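Local coordinates for 3-dehydroquinate dehydratase (Geobacillus kaustophilus, PDB 2YR1), which probably catalyses the cis-dehydration of 3-dehydroquinate to 3-dehydroshikimate, the third step of the chorismate pathway, through a Schiff-base intermediate, at residues 131-134 against 135-138; 178-181 against 182-186. All blocks are in the same frame, centred on the assembly; numbering follows the deposited sequence.

Interaction 1. Residues 131-134 against 135-138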
# COMPACT_ATOMS: atom_id res chain seq x y z
N VAL A 131 -35.78 4.03 -2.43
CA VAL A 131 -34.80 4.50 -3.40
C VAL A 131 -34.39 3.37 -4.34
O VAL A 131 -34.11 3.59 -5.52
CB VAL A 131 -33.56 5.08 -2.71
CG1 VAL A 131 -32.41 5.17 -3.69
CG2 VAL A 131 -33.88 6.46 -2.15
N ARG A 132 -34.38 2.15 -3.81
CA ARG A 132 -34.02 0.98 -4.60
C ARG A 132 -34.87 0.89 -5.88
O ARG A 132 -34.34 0.83 -6.99
CB ARG A 132 -34.22 -0.29 -3.76
CG ARG A 132 -33.50 -1.54 -4.26
CD ARG A 132 -33.09 -1.42 -5.71
NE ARG A 132 -31.65 -1.59 -5.85
CZ ARG A 132 -30.96 -1.21 -6.93
NH1 ARG A 132 -31.56 -0.64 -7.95
NH2 ARG A 132 -29.65 -1.44 -6.97
N ARG A 133 -36.18 0.89 -5.74
CA ARG A 133 -37.01 0.78 -6.93
C ARG A 133 -36.97 2.04 -7.76
O ARG A 133 -37.02 1.99 -8.98
CB ARG A 133 -38.44 0.37 -6.53
CG ARG A 133 -38.48 -1.11 -6.09
CD ARG A 133 -37.39 -1.90 -6.85
NE ARG A 133 -37.19 -3.28 -6.39
CZ ARG A 133 -36.05 -3.96 -6.57
NH1 ARG A 133 -35.02 -3.39 -7.18
NH2 ARG A 133 -35.95 -5.20 -6.13
N MET A 134 -36.82 3.16 -7.08
CA MET A 134 -36.73 4.44 -7.73
C MET A 134 -35.57 4.40 -8.72
O MET A 134 -35.67 4.89 -9.85
CB MET A 134 -36.50 5.49 -6.66
CG MET A 134 -36.51 6.92 -7.10
SD MET A 134 -35.80 7.88 -5.75
CE MET A 134 -37.12 7.77 -4.51
N THR A 135 -34.46 3.79 -8.31
CA THR A 135 -33.28 3.71 -9.16
C THR A 135 -33.38 2.66 -10.25
O THR A 135 -32.98 2.91 -11.39
CB THR A 135 -32.01 3.44 -8.32
OG1 THR A 135 -32.20 2.27 -7.51
CG2 THR A 135 -31.70 4.64 -7.41
N GLU A 136 -33.92 1.50 -9.92
CA GLU A 136 -34.03 0.46 -10.92
C GLU A 136 -34.89 0.87 -12.12
O GLU A 136 -34.56 0.55 -13.26
CB GLU A 136 -34.55 -0.83 -10.29
CG GLU A 136 -34.33 -2.04 -11.17
CD GLU A 136 -33.96 -3.28 -10.37
OE1 GLU A 136 -34.78 -3.72 -9.54
OE2 GLU A 136 -32.84 -3.81 -10.57
N GLU A 137 -35.97 1.60 -11.87
CA GLU A 137 -36.83 2.06 -12.95
C GLU A 137 -36.08 2.86 -14.01
O GLU A 137 -36.32 2.70 -15.21
CB GLU A 137 -37.94 2.96 -12.42
CG GLU A 137 -38.81 2.39 -11.34
CD GLU A 137 -40.07 3.21 -11.19
OE1 GLU A 137 -39.96 4.46 -11.18
OE2 GLU A 137 -41.16 2.61 -11.10
N CYS A 138 -35.19 3.73 -13.56
CA CYS A 138 -34.45 4.59 -14.47
C CYS A 138 -33.12 4.02 -14.91
O CYS A 138 -32.29 4.73 -15.50
CB CYS A 138 -34.24 5.96 -13.83
SG CYS A 138 -35.75 6.58 -13.04
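Thr135 rests its side chain on the helical turn before it, against Val131 and Arg132. CB lies 3.5 Å from Val131 O, the carbonyl that also takes the hydrogen bond from Thr135 N. From CB the two branches part. The methyl CG2 lies just beyond the oxygen of the same carbonyl, 3.2 Å from Val131 O, and meets Val131 CG1 at 3.8 Å, the two side chains slanting across one another. The hydroxyl OG1 stands between the backbone N and the carbonyl carbon (chi1 54°). This turns it back to Arg132 O, to which it donates a short hydrogen bond of 2.6 Å. The bond comes in from one side, with a C=O...OG1 angle of 120°, and is tilted out of the carbonyl plane. The more nearly linear approach to Arg132 O is taken by Glu136 N, 3.0 Å away, so two good donors grip this oxygen.

The turn belongs to helix 127-137, which joins strands 117-121 and 141-148 in a beta-alpha-beta unit of the TIM barrel. Val131, Arg132 and Thr135 all pack on Leu142 of the second strand. Arg132 bends so that NH1 passes 3.0 Å from Thr135 OG1, at an angle too poor for a bond. Its NH2 goes instead to Asp171 and the carbonyl of Gly169. With an alanine at Thr135, Arg132 O would probably be left with the Glu136 amide as its one good donor, and a gap would open beside Val131 CG1.

One turn on, Cys138 SG lies 3.6 Å from Met134 O. That carbonyl is buried and has no polar partner.

Interaction 2. Residues 178-181 against 182-186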
# COMPACT_ATOMS: atom_id res chain seq x y z
N MET A 178 -12.33 6.53 9.42
CA MET A 178 -11.29 7.51 9.80
C MET A 178 -10.35 6.76 10.71
O MET A 178 -10.70 6.45 11.87
CB MET A 178 -11.87 8.69 10.55
CG MET A 178 -10.82 9.76 10.85
SD MET A 178 -10.33 10.55 9.34
CE MET A 178 -11.19 12.15 9.52
N PRO A 179 -9.15 6.42 10.21
CA PRO A 179 -8.18 5.69 11.03
C PRO A 179 -7.52 6.60 12.06
O PRO A 179 -7.33 7.77 11.80
CB PRO A 179 -7.19 5.17 9.99
CG PRO A 179 -7.13 6.28 9.03
CD PRO A 179 -8.60 6.70 8.87
N LYS A 180 -7.16 6.05 13.20
CA LYS A 180 -6.52 6.84 14.24
C LYS A 180 -5.15 6.23 14.47
O LYS A 180 -4.36 6.71 15.30
CB LYS A 180 -7.35 6.82 15.52
CG LYS A 180 -8.74 7.43 15.37
CD LYS A 180 -8.66 8.86 14.86
CE LYS A 180 -10.04 9.48 14.72
NZ LYS A 180 -10.70 9.66 16.04
N SER A 181 -4.85 5.19 13.70
CA SER A 181 -3.59 4.48 13.81
C SER A 181 -3.37 3.58 12.59
O SER A 181 -4.31 3.30 11.85
CB SER A 181 -3.62 3.57 15.04
OG SER A 181 -4.43 2.45 14.75
N PRO A 182 -2.13 3.13 12.37
CA PRO A 182 -1.83 2.26 11.23
C PRO A 182 -2.65 0.97 11.36
O PRO A 182 -3.13 0.40 10.37
CB PRO A 182 -0.33 2.01 11.37
CG PRO A 182 0.15 3.35 11.84
CD PRO A 182 -0.89 3.71 12.91
N GLU A 183 -2.81 0.51 12.59
CA GLU A 183 -3.59 -0.69 12.80
C GLU A 183 -5.00 -0.53 12.22
O GLU A 183 -5.54 -1.48 11.65
CB GLU A 183 -3.66 -1.07 14.28
CG GLU A 183 -4.39 -2.38 14.51
CD GLU A 183 -3.95 -3.47 13.52
OE1 GLU A 183 -4.82 -4.15 12.91
OE2 GLU A 183 -2.72 -3.63 13.35
N ASP A 184 -5.59 0.65 12.37
CA ASP A 184 -6.93 0.92 11.84
C ASP A 184 -6.95 0.80 10.32
O ASP A 184 -7.94 0.34 9.75
CB ASP A 184 -7.41 2.32 12.19
CG ASP A 184 -7.92 2.42 13.61
OD1 ASP A 184 -8.31 1.38 14.21
OD2 ASP A 184 -7.93 3.56 14.11
N VAL A 185 -5.87 1.24 9.69
CA VAL A 185 -5.78 1.16 8.23
C VAL A 185 -5.81 -0.30 7.79
O VAL A 185 -6.50 -0.64 6.84
CB VAL A 185 -4.49 1.86 7.71
CG1 VAL A 185 -4.38 1.72 6.23
CG2 VAL A 185 -4.53 3.35 8.09
N LEU A 186 -5.09 -1.16 8.50
CA LEU A 186 -5.06 -2.58 8.16
C LEU A 186 -6.45 -3.21 8.44
O LEU A 186 -6.88 -4.08 7.71
CB LEU A 186 -3.95 -3.28 8.96
CG LEU A 186 -2.51 -2.83 8.62
CD1 LEU A 186 -1.52 -3.63 9.44
CD2 LEU A 186 -2.23 -3.01 7.12
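Ser181 and Pro182 mark the change from extended chain to helix. Ser181 is nearly fully stretched (phi -165°, psi 163°), while Pro182 already has helical angles and begins helix 182-198. The chain then doubles back, so that the CA atoms of Pro179 and Asp184 come to 5.0 Å from each other. Ser181 O points into the first turn and takes weak bonds from Asp184 N and, at 3.4 Å, from Val185 N.

The serine side chain adds a firmer hold. With OG set between its own backbone N and carbonyl carbon (chi1 75°), Ser181 OG accepts a hydrogen bond from Asp184 N at 3.2 Å. Asp184 answers in the other direction. Its carboxylate reaches back past the serine, and OD2 receives the Lys180 amide N at 2.8 Å, in a fairly straight bond that uses the anti lone pair. The negative charge near the start of the helix is probably favourable there. The tail of Lys180 leads away, and its NZ is hydrogen-bonded to the carbonyl oxygen of Asp150.

Pro179 covers the apolar side of the turn. Its CB touches Asp184 CB at 3.6 Å and Val185 CG2 at 3.7 Å, and its other neighbours include Leu211. Val185 and Leu186 also pack on Phe222 of the second subunit, which places this helix start at the dimer interface.

The arrangement is a serine N-cap. It differs from a classic capping box, because the acid three residues after the cap binds the amide just before the cap residue. Here it closes the loop that leads from barrel strand 172-177, which carries the predicted Schiff-base Lys174, into helix 182-198.

Overall arrangement
The two contacts come in series along the chain, and both are local contacts within one TIM-barrel domain. Interaction 1 lies near the C-terminal end of helix 127-137, just before strand 141-148. Interaction 2 follows strand 172-177 and opens helix 182-198. Strands 141-148 and 172-177 are neighbours in the parallel sheet, yet the contacts are on opposite sides of the chain's centre. The centres of interactions 1 and 2 are about 35 Å apart and their nearest atoms about 24 Å apart, so they do not touch. Interaction 2 is at the strand-to-helix end of its unit, where barrel enzymes carry their active sites, and reaches the second subunit. Interaction 1 is at the helix-to-strand end, and the other subunit does not touch it.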